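Local coordinates for haloacid dehalogenase domain protein hydrolase (Planctomyces limnophilus, PDB 4OVY) that is probably a metal-dependent hydrolase of the haloacid dehalogenase superfamily, a putative phosphatase, and binds a calcium ion at its metal site, at residues 96-104 with 206-214; 254-265 with 290-301. One frame throughout, in Å; residues are numbered along the deposited sequence.

Contact 1 of 2, residues 96-104 with 206-214. With EDO (1,2-ethanediol), chain H; EDO (1,2-ethanediol), chain I.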
loop_
_atom_site.group_PDB
_atom_site.type_symbol
_atom_site.label_atom_id
_atom_site.label_comp_id
_atom_site.label_asym_id
_atom_site.label_seq_id
_atom_site.Cartn_x
_atom_site.Cartn_y
_atom_site.Cartn_z
ATOM N N ALA A 96 -5.517 15.737 12.184
ATOM C CA ALA A 96 -5.618 14.381 11.654
ATOM C C ALA A 96 -5.625 13.333 12.763
ATOM O O ALA A 96 -6.412 12.383 12.734
ATOM C CB ALA A 96 -4.471 14.108 10.689
ATOM N N LYS A 97 -4.748 13.504 13.745
ATOM C CA LYS A 97 -4.654 12.529 14.832
ATOM C C LYS A 97 -5.967 12.463 15.608
ATOM O O LYS A 97 -6.513 11.385 15.797
ATOM C CB LYS A 97 -3.495 12.865 15.765
ATOM C CG LYS A 97 -3.185 11.781 16.782
ATOM C CD LYS A 97 -1.890 12.101 17.516
ATOM C CE LYS A 97 -1.308 10.892 18.224
ATOM N NZ LYS A 97 -1.962 10.686 19.536
ATOM N N GLY A 98 -6.473 13.621 16.032
ATOM C CA GLY A 98 -7.717 13.693 16.809
ATOM C C GLY A 98 -8.926 13.153 16.057
ATOM O O GLY A 98 -9.785 12.480 16.628
ATOM N N LEU A 99 -9.000 13.458 14.772
ATOM C CA LEU A 99 -10.077 12.956 13.924
ATOM C C LEU A 99 -10.086 11.421 13.823
ATOM O O LEU A 99 -11.139 10.786 13.941
ATOM C CB LEU A 99 -9.962 13.590 12.533
ATOM C CG LEU A 99 -10.916 13.095 11.447
ATOM C CD1 LEU A 99 -12.357 13.370 11.840
ATOM C CD2 LEU A 99 -10.570 13.767 10.120
ATOM N N THR A 100 -8.918 10.821 13.613
ATOM C CA THR A 100 -8.842 9.371 13.550
ATOM C C THR A 100 -9.057 8.750 14.944
ATOM O O THR A 100 -9.718 7.726 15.050
ATOM C CB THR A 100 -7.555 8.885 12.843
ATOM O OG1 THR A 100 -7.692 9.116 11.436
ATOM C CG2 THR A 100 -7.320 7.394 13.039
ATOM N N GLU A 101 -8.554 9.384 16.005
ATOM C CA GLU A 101 -8.840 8.906 17.365
ATOM C C GLU A 101 -10.338 8.929 17.695
ATOM O O GLU A 101 -10.847 8.012 18.340
ATOM C CB GLU A 101 -8.061 9.705 18.413
ATOM C CG GLU A 101 -6.574 9.398 18.402
ATOM C CD GLU A 101 -5.766 10.272 19.344
ATOM O OE1 GLU A 101 -6.124 11.447 19.559
ATOM O OE2 GLU A 101 -4.750 9.777 19.857
ATOM N N LEU A 102 -11.033 9.978 17.261
ATOM C CA LEU A 102 -12.467 10.093 17.495
ATOM C C LEU A 102 -13.214 8.988 16.743
ATOM O O LEU A 102 -14.121 8.355 17.289
ATOM C CB LEU A 102 -12.965 11.478 17.074
ATOM C CG LEU A 102 -14.459 11.772 17.172
ATOM C CD1 LEU A 102 -14.954 11.564 18.593
ATOM C CD2 LEU A 102 -14.754 13.190 16.705
ATOM N N THR A 103 -12.813 8.749 15.496
ATOM C CA THR A 103 -13.421 7.700 14.691
ATOM C C THR A 103 -13.089 6.316 15.266
ATOM O O THR A 103 -13.951 5.436 15.323
ATOM C CB THR A 103 -12.955 7.805 13.222
ATOM O OG1 THR A 103 -13.207 9.132 12.736
ATOM C CG2 THR A 103 -13.682 6.805 12.356
HETATM N N MSE A 104 -11.842 6.150 15.710
HETATM C CA MSE A 104 -11.365 4.920 16.344
HETATM C C MSE A 104 -12.193 4.579 17.557
HETATM O O MSE A 104 -12.627 3.439 17.710
HETATM C CB MSE A 104 -9.903 5.115 16.760
HETATM C CG MSE A 104 -9.289 3.974 17.565
HETATM SE SE MSE A 104 -7.648 4.610 18.456
HETATM C CE MSE A 104 -8.465 5.704 19.885
ATOM N N GLU A 206 -7.055 1.114 18.560
ATOM C CA GLU A 206 -5.627 1.353 18.574
ATOM C C GLU A 206 -5.255 2.017 17.256
ATOM O O GLU A 206 -5.704 1.572 16.203
ATOM C CB GLU A 206 -4.904 0.019 18.721
ATOM C CG GLU A 206 -3.541 0.098 19.363
ATOM C CD GLU A 206 -2.869 -1.260 19.453
ATOM O OE1 GLU A 206 -3.589 -2.288 19.509
ATOM O OE2 GLU A 206 -1.620 -1.298 19.453
ATOM N N LEU A 207 -4.457 3.083 17.320
ATOM C CA LEU A 207 -4.001 3.777 16.119
ATOM C C LEU A 207 -2.966 2.938 15.384
ATOM O O LEU A 207 -2.101 2.326 15.999
ATOM C CB LEU A 207 -3.368 5.128 16.461
ATOM C CG LEU A 207 -4.275 6.256 16.942
ATOM C CD1 LEU A 207 -3.428 7.484 17.239
ATOM C CD2 LEU A 207 -5.360 6.564 15.912
ATOM N N ASN A 208 -3.052 2.938 14.063
ATOM C CA ASN A 208 -2.039 2.312 13.233
ATOM C C ASN A 208 -1.100 3.362 12.652
ATOM O O ASN A 208 0.120 3.238 12.755
ATOM C CB ASN A 208 -2.697 1.502 12.112
ATOM C CG ASN A 208 -1.686 0.764 11.260
ATOM O OD1 ASN A 208 -0.780 0.132 11.784
ATOM N ND2 ASN A 208 -1.836 0.841 9.942
ATOM N N PHE A 209 -1.669 4.394 12.042
ATOM C CA PHE A 209 -0.874 5.388 11.339
ATOM C C PHE A 209 -1.639 6.685 11.123
ATOM O O PHE A 209 -2.828 6.660 10.815
ATOM C CB PHE A 209 -0.415 4.819 9.995
ATOM C CG PHE A 209 0.586 5.675 9.284
ATOM C CD1 PHE A 209 1.905 5.734 9.725
ATOM C CD2 PHE A 209 0.216 6.423 8.170
ATOM C CE1 PHE A 209 2.832 6.526 9.068
ATOM C CE2 PHE A 209 1.143 7.215 7.512
ATOM C CZ PHE A 209 2.448 7.264 7.960
ATOM N N ILE A 210 -0.934 7.810 11.295
ATOM C CA ILE A 210 -1.453 9.139 11.025
ATOM C C ILE A 210 -0.683 9.712 9.835
ATOM O O ILE A 210 0.518 9.987 9.923
ATOM C CB ILE A 210 -1.305 10.072 12.252
ATOM C CG1 ILE A 210 -2.027 9.482 13.468
ATOM C CG2 ILE A 210 -1.821 11.470 11.939
ATOM C CD1 ILE A 210 -3.493 9.147 13.248
ATOM N N ASP A 211 -1.395 9.900 8.729
ATOM C CA ASP A 211 -0.800 10.243 7.440
ATOM C C ASP A 211 -0.880 11.747 7.156
ATOM O O ASP A 211 -1.527 12.183 6.191
ATOM C CB ASP A 211 -1.530 9.464 6.340
ATOM C CG ASP A 211 -0.908 9.654 4.968
ATOM O OD1 ASP A 211 0.326 9.507 4.857
ATOM O OD2 ASP A 211 -1.665 9.926 4.002
ATOM N N ASP A 212 -0.213 12.539 7.993
ATOM C CA ASP A 212 -0.202 13.990 7.819
ATOM C C ASP A 212 1.168 14.573 8.137
ATOM O O ASP A 212 1.968 13.952 8.853
ATOM C CB ASP A 212 -1.279 14.636 8.692
ATOM C CG ASP A 212 -1.702 16.032 8.199
ATOM O OD1 ASP A 212 -1.381 16.422 7.054
ATOM O OD2 ASP A 212 -2.368 16.740 8.975
ATOM N N GLN A 213 1.430 15.758 7.588
ATOM C CA GLN A 213 2.693 16.475 7.795
ATOM C C GLN A 213 3.870 15.571 7.405
ATOM O O GLN A 213 3.871 15.021 6.306
ATOM C CB GLN A 213 2.786 16.997 9.241
ATOM C CG GLN A 213 1.571 17.788 9.687
ATOM C CD GLN A 213 1.608 18.098 11.168
ATOM O OE1 GLN A 213 2.480 18.827 11.642
ATOM N NE2 GLN A 213 0.659 17.547 11.907
ATOM N N ALA A 214 4.853 15.376 8.286
ATOM C CA ALA A 214 6.002 14.537 7.950
ATOM C C ALA A 214 5.642 13.053 7.846
ATOM O O ALA A 214 6.462 12.252 7.401
ATOM C CB ALA A 214 7.143 14.749 8.946
HETATM C C1 EDO H . -7.933 15.764 7.348
HETATM O O1 EDO H . -7.553 16.190 6.029
HETATM C C2 EDO H . -6.916 16.253 8.373
HETATM O O2 EDO H . -5.586 16.091 7.862
HETATM C C1 EDO I . -0.617 -1.608 7.879
HETATM O O1 EDO I . -0.598 -0.226 7.486
HETATM C C2 EDO I . 0.755 -2.202 7.659
HETATM O O2 EDO I . 1.728 -1.336 8.254
#

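Contact 2 of 2, residues 254-265 with 290-301. With EDO (1,2-ethanediol), chain G.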
loop_
_atom_site.group_PDB
_atom_site.type_symbol
_atom_site.label_atom_id
_atom_site.label_comp_id
_atom_site.label_asym_id
_atom_site.label_seq_id
_atom_site.Cartn_x
_atom_site.Cartn_y
_atom_site.Cartn_z
ATOM N N GLY A 254 5.380 20.274 -7.999
ATOM C CA GLY A 254 4.447 20.450 -6.886
ATOM C C GLY A 254 3.497 21.608 -7.134
ATOM O O GLY A 254 3.916 22.692 -7.575
ATOM N N LEU A 255 2.217 21.380 -6.861
ATOM C CA LEU A 255 1.222 22.436 -6.953
ATOM C C LEU A 255 0.422 22.571 -5.672
ATOM O O LEU A 255 0.244 21.604 -4.925
ATOM C CB LEU A 255 0.276 22.199 -8.134
ATOM C CG LEU A 255 0.986 22.203 -9.498
ATOM C CD1 LEU A 255 1.001 20.801 -10.077
ATOM C CD2 LEU A 255 0.317 23.160 -10.474
ATOM N N ILE A 256 -0.060 23.786 -5.445
ATOM C CA ILE A 256 -0.871 24.114 -4.286
ATOM C C ILE A 256 -2.202 24.717 -4.744
ATOM O O ILE A 256 -2.227 25.673 -5.515
ATOM C CB ILE A 256 -0.150 25.130 -3.377
ATOM C CG1 ILE A 256 1.093 24.487 -2.757
ATOM C CG2 ILE A 256 -1.097 25.648 -2.295
ATOM C CD1 ILE A 256 2.017 25.479 -2.087
ATOM N N VAL A 257 -3.300 24.160 -4.251
ATOM C CA VAL A 257 -4.624 24.716 -4.502
ATOM C C VAL A 257 -4.887 25.818 -3.473
ATOM O O VAL A 257 -5.021 25.537 -2.272
ATOM C CB VAL A 257 -5.729 23.639 -4.412
ATOM C CG1 VAL A 257 -7.101 24.244 -4.682
ATOM C CG2 VAL A 257 -5.445 22.489 -5.366
ATOM N N HIS A 258 -4.950 27.060 -3.957
ATOM C CA HIS A 258 -5.181 28.233 -3.129
ATOM C C HIS A 258 -6.645 28.651 -3.203
ATOM O O HIS A 258 -7.165 28.996 -4.272
ATOM C CB HIS A 258 -4.259 29.379 -3.575
ATOM C CG HIS A 258 -4.199 30.534 -2.620
ATOM N ND1 HIS A 258 -3.650 31.753 -2.963
ATOM C CD2 HIS A 258 -4.622 30.662 -1.340
ATOM C CE1 HIS A 258 -3.729 32.578 -1.934
ATOM N NE2 HIS A 258 -4.317 31.941 -0.936
ATOM N N HIS A 259 -7.308 28.617 -2.056
ATOM C CA HIS A 259 -8.734 28.928 -1.973
ATOM C C HIS A 259 -8.965 30.424 -1.865
ATOM O O HIS A 259 -8.978 30.994 -0.769
ATOM C CB HIS A 259 -9.345 28.187 -0.795
ATOM C CG HIS A 259 -9.323 26.703 -0.966
ATOM N ND1 HIS A 259 -10.440 25.977 -1.314
ATOM C CD2 HIS A 259 -8.303 25.816 -0.896
ATOM C CE1 HIS A 259 -10.117 24.701 -1.416
ATOM N NE2 HIS A 259 -8.825 24.576 -1.172
ATOM N N THR A 260 -9.150 31.044 -3.026
ATOM C CA THR A 260 -9.263 32.489 -3.161
ATOM C C THR A 260 -10.666 32.945 -3.569
ATOM O O THR A 260 -10.906 34.151 -3.706
ATOM C CB THR A 260 -8.290 32.978 -4.246
ATOM O OG1 THR A 260 -8.487 32.205 -5.440
ATOM C CG2 THR A 260 -6.842 32.841 -3.771
ATOM N N ASP A 261 -11.588 31.998 -3.754
ATOM C CA ASP A 261 -12.887 32.287 -4.358
ATOM C C ASP A 261 -14.035 32.132 -3.360
ATOM O O ASP A 261 -14.609 31.050 -3.231
ATOM C CB ASP A 261 -13.104 31.364 -5.566
ATOM C CG ASP A 261 -14.221 31.836 -6.475
ATOM O OD1 ASP A 261 -15.115 32.585 -6.007
ATOM O OD2 ASP A 261 -14.203 31.451 -7.664
ATOM N N ALA A 262 -14.379 33.221 -2.674
ATOM C CA ALA A 262 -15.457 33.204 -1.677
ATOM C C ALA A 262 -16.845 33.137 -2.312
ATOM O O ALA A 262 -17.816 32.783 -1.646
ATOM C CB ALA A 262 -15.362 34.425 -0.779
ATOM N N VAL A 263 -16.937 33.480 -3.593
ATOM C CA VAL A 263 -18.226 33.517 -4.293
ATOM C C VAL A 263 -18.662 32.126 -4.746
ATOM O O VAL A 263 -19.794 31.719 -4.494
ATOM C CB VAL A 263 -18.166 34.476 -5.497
ATOM C CG1 VAL A 263 -19.493 34.489 -6.257
ATOM C CG2 VAL A 263 -17.801 35.877 -5.021
ATOM N N ARG A 264 -17.770 31.396 -5.409
ATOM C CA ARG A 264 -18.104 30.061 -5.927
ATOM C C ARG A 264 -17.721 28.923 -4.964
ATOM O O ARG A 264 -18.235 27.806 -5.078
ATOM C CB ARG A 264 -17.446 29.855 -7.290
ATOM C CG ARG A 264 -17.870 30.872 -8.341
ATOM C CD ARG A 264 -17.254 30.598 -9.709
ATOM N NE ARG A 264 -15.795 30.647 -9.660
ATOM C CZ ARG A 264 -14.974 30.201 -10.612
ATOM N NH1 ARG A 264 -15.442 29.664 -11.732
ATOM N NH2 ARG A 264 -13.664 30.287 -10.440
ATOM N N GLU A 265 -16.822 29.190 -4.021
ATOM C CA GLU A 265 -16.387 28.156 -3.079
ATOM C C GLU A 265 -16.146 28.828 -1.730
ATOM O O GLU A 265 -17.073 29.439 -1.191
ATOM C CB GLU A 265 -15.162 27.390 -3.631
ATOM C CG GLU A 265 -14.989 25.964 -3.089
ATOM C CD GLU A 265 -13.842 25.784 -2.095
ATOM O OE1 GLU A 265 -13.741 24.687 -1.498
ATOM O OE2 GLU A 265 -13.024 26.711 -1.920
ATOM N N ILE A 290 3.913 25.623 -7.736
ATOM C CA ILE A 290 3.019 26.433 -8.556
ATOM C C ILE A 290 1.671 26.527 -7.864
ATOM O O ILE A 290 1.047 25.511 -7.549
ATOM C CB ILE A 290 2.840 25.836 -9.964
ATOM C CG1 ILE A 290 4.207 25.577 -10.626
ATOM C CG2 ILE A 290 1.972 26.751 -10.821
ATOM C CD1 ILE A 290 5.067 26.805 -10.817
ATOM N N VAL A 291 1.228 27.754 -7.633
ATOM C CA VAL A 291 -0.004 28.006 -6.913
ATOM C C VAL A 291 -1.168 28.148 -7.894
ATOM O O VAL A 291 -1.111 28.942 -8.830
ATOM C CB VAL A 291 0.115 29.268 -6.042
ATOM C CG1 VAL A 291 -1.190 29.534 -5.297
ATOM C CG2 VAL A 291 1.278 29.111 -5.065
ATOM N N ILE A 292 -2.216 27.367 -7.656
ATOM C CA ILE A 292 -3.464 27.461 -8.398
ATOM C C ILE A 292 -4.381 28.469 -7.697
ATOM O O ILE A 292 -4.783 28.257 -6.547
ATOM C CB ILE A 292 -4.161 26.090 -8.457
ATOM C CG1 ILE A 292 -3.264 25.050 -9.133
ATOM C CG2 ILE A 292 -5.503 26.184 -9.167
ATOM C CD1 ILE A 292 -3.592 23.624 -8.743
ATOM N N ASP A 293 -4.696 29.564 -8.389
ATOM C CA ASP A 293 -5.642 30.576 -7.904
ATOM C C ASP A 293 -7.047 30.157 -8.342
ATOM O O ASP A 293 -7.408 30.329 -9.505
ATOM C CB ASP A 293 -5.261 31.937 -8.501
ATOM C CG ASP A 293 -6.127 33.089 -8.000
ATOM O OD1 ASP A 293 -7.304 32.896 -7.649
ATOM O OD2 ASP A 293 -5.614 34.224 -7.990
HETATM N N MSE A 294 -7.839 29.609 -7.415
HETATM C CA MSE A 294 -9.156 29.056 -7.770
HETATM C C MSE A 294 -10.065 30.086 -8.431
HETATM O O MSE A 294 -10.741 29.786 -9.422
HETATM C CB MSE A 294 -9.838 28.437 -6.536
HETATM C CG MSE A 294 -9.189 27.113 -6.124
HETATM SE SE MSE A 294 -10.131 26.247 -4.620
HETATM C CE MSE A 294 -11.898 26.338 -5.458
ATOM N N GLN A 295 -10.084 31.301 -7.894
ATOM C CA GLN A 295 -10.923 32.382 -8.413
ATOM C C GLN A 295 -10.618 32.691 -9.876
ATOM O O GLN A 295 -11.529 32.866 -10.676
ATOM C CB GLN A 295 -10.722 33.655 -7.580
ATOM C CG GLN A 295 -11.590 34.840 -7.999
ATOM C CD GLN A 295 -11.194 36.136 -7.312
ATOM O OE1 GLN A 295 -10.016 36.395 -7.076
ATOM N NE2 GLN A 295 -12.180 36.965 -7.000
ATOM N N ARG A 296 -9.337 32.744 -10.218
ATOM C CA ARG A 296 -8.913 33.186 -11.544
ATOM C C ARG A 296 -8.639 32.053 -12.530
ATOM O O ARG A 296 -8.801 32.245 -13.736
ATOM C CB ARG A 296 -7.676 34.071 -11.422
ATOM C CG ARG A 296 -7.955 35.380 -10.702
ATOM C CD ARG A 296 -6.777 36.338 -10.789
ATOM N NE ARG A 296 -6.545 36.822 -12.151
ATOM C CZ ARG A 296 -7.215 37.809 -12.746
ATOM N NH1 ARG A 296 -6.896 38.161 -13.991
ATOM N NH2 ARG A 296 -8.194 38.458 -12.118
ATOM N N ASP A 297 -8.235 30.883 -12.030
ATOM C CA ASP A 297 -7.679 29.827 -12.894
ATOM C C ASP A 297 -8.680 28.760 -13.328
ATOM O O ASP A 297 -8.395 28.003 -14.254
ATOM C CB ASP A 297 -6.485 29.137 -12.216
ATOM C CG ASP A 297 -5.325 30.094 -11.933
ATOM O OD1 ASP A 297 -5.347 31.252 -12.413
ATOM O OD2 ASP A 297 -4.385 29.679 -11.228
ATOM N N TRP A 298 -9.826 28.687 -12.657
ATOM C CA TRP A 298 -10.805 27.631 -12.901
ATOM C C TRP A 298 -12.119 28.208 -13.426
ATOM O O TRP A 298 -12.723 29.078 -12.789
ATOM C CB TRP A 298 -11.059 26.831 -11.607
ATOM C CG TRP A 298 -9.941 25.893 -11.219
ATOM C CD1 TRP A 298 -8.799 25.624 -11.926
ATOM C CD2 TRP A 298 -9.892 25.051 -10.059
ATOM N NE1 TRP A 298 -8.040 24.696 -11.271
ATOM C CE2 TRP A 298 -8.687 24.320 -10.125
ATOM C CE3 TRP A 298 -10.751 24.841 -8.978
ATOM C CZ2 TRP A 298 -8.311 23.400 -9.142
ATOM C CZ3 TRP A 298 -10.375 23.923 -7.994
ATOM C CH2 TRP A 298 -9.167 23.218 -8.086
ATOM N N LYS A 299 -12.560 27.700 -14.579
ATOM C CA LYS A 299 -13.752 28.204 -15.266
ATOM C C LYS A 299 -15.021 27.808 -14.526
ATOM O O LYS A 299 -16.016 28.529 -14.556
ATOM C CB LYS A 299 -13.832 27.658 -16.695
ATOM C CG LYS A 299 -12.716 28.108 -17.631
ATOM C CD LYS A 299 -13.002 27.609 -19.051
ATOM C CE LYS A 299 -11.768 27.588 -19.933
ATOM N NZ LYS A 299 -11.372 28.956 -20.339
ATOM N N VAL A 300 -14.975 26.637 -13.899
ATOM C CA VAL A 300 -16.039 26.148 -13.028
ATOM C C VAL A 300 -15.382 25.493 -11.824
ATOM O O VAL A 300 -14.222 25.106 -11.894
ATOM C CB VAL A 300 -16.973 25.133 -13.746
ATOM C CG1 VAL A 300 -17.626 25.779 -14.956
ATOM C CG2 VAL A 300 -16.227 23.870 -14.162
ATOM N N ILE A 301 -16.111 25.387 -10.715
ATOM C CA ILE A 301 -15.578 24.730 -9.529
ATOM C C ILE A 301 -16.094 23.295 -9.433
ATOM O O ILE A 301 -15.307 22.347 -9.430
ATOM C CB ILE A 301 -15.928 25.502 -8.241
ATOM C CG1 ILE A 301 -15.469 26.959 -8.343
ATOM C CG2 ILE A 301 -15.319 24.819 -7.017
ATOM C CD1 ILE A 301 -13.990 27.136 -8.602
HETATM C C1 EDO G . -13.239 32.790 -13.440
HETATM O O1 EDO G . -11.871 32.990 -13.805
HETATM C C2 EDO G . -13.993 32.093 -14.568
HETATM O O2 EDO G . -13.095 31.729 -15.623
HETATM O O HOH W 1 -10.004 36.834 -3.764
#

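Contact 1 of 2, residues 96-104 with 206-214
T100 and L207 meet methyl to methyl, CG2 to CD2 at 3.6 Å, in this helix-on-strand contact, in which helix 95-106 of the haloacid dehalogenase-type fold packs against the short strand 207-209 and the loop that follows it. The two axes come within 9.9 Å, their N-to-C directions 138° apart, obliquely antiparallel. Residues 207-209 pair antiparallel with strand 183-195, where N208 and F209 both face S187 in a classic beta bulge.

The packing is mainly apolar and rests on L207, I210 and M104. L207 drops its branched end onto the helix and splits its methyls: while CD2 takes T100, CD1 lies beside the E101 side chain, 3.7 Å from OE2. I210 points at the first turn of the segment. Its CG1 stands anti to the carbonyl carbon, beside K97 CG, and from there CD1 reaches over the helix backbone to K97 CA, 3.9 Å away, and to T100 CB. The other branch, CG2, turns to the methyl of A96. At the far end the selenomethionine M104 runs extended through chi1 (174°) and chi2 (-163°), which carries SE to the start of the strand, 3.5 Å from E206 N and also against L207 CD2.

Polar groups border this patch. K97 NZ and E101 OE2, one helical turn apart, form a salt bridge of 2.9 Å, the nitrogen lying above the carboxylate plane; the aliphatic part of K97, through CE, flanks L207 CD1. Beyond the strand, N208 ND2 donates to an ethanediol and also bonds S187, and N208 packs on Q222 of the second subunit. D212 closes the contact toward the metal site, its OD2 lying 3.8 Å from A96 CB.

Contact 2 of 2, residues 254-265 with 290-301
The selenomethionine M294 and H259 meet where strand 290-293 passes into helix 294-297, beside the end of strand 253-260, its parallel neighbour in the central sheet of the Rossmann-like haloacid dehalogenase fold. The selenium sits over one face of the imidazole, M294 SE lying 3.6 Å from the centroid of the H259 ring, a Met-aromatic contact, and V257 CG1 packs on the same SE. Alongside, R264 clasps W298 O end-on, with NH2 at 2.8 Å and NH1 at 3.0 Å, W298 O lying in the guanidinium plane, while I301 CD1 covers one face of that group. T260 OG1 lies between its own backbone N and carbonyl carbon (chi1 51°), from where it donates to D293 OD1 at 2.6 Å.

These groups are positioned by a second shell. D261 OD2 takes R264 NE in a salt bridge, and H259 ND1 donates to E265 OE2, whose other oxygen bonds Y140; H259 NE2 goes to G45 O. Strand bonds such as I292 N to I256 O set the register, and helix 11-24 covers the face bearing L255, I290 and I292. D293 is the N-cap of helix 294-297, and its OD1 receives T260 OG1 on one face of the carboxylate and R296 N on the other. The capping bond from R296 N to D293 OD1 measures 3.3 Å.

In the fold
Contacts 1 and 2 follow one another along the chain and lie on opposite sides of its centre, their own centres 28 Å apart and their nearest atoms about 13 Å apart. Both reach the same mixed sheet, and each brings one end toward the calcium site formed by D42, D44 and N234. From contact 1 the side chain of D212 lies about 7 Å from the calcium ion. From contact 2 the side chain of H259 is also about 7 Å from the calcium ion, and it lies about 4 Å from the side chain of N234. D42 and D44 fit a DxDx(T/V) pattern, consistent with the signature of the superfamily. The two contacts thus approach the metal site without touching each other.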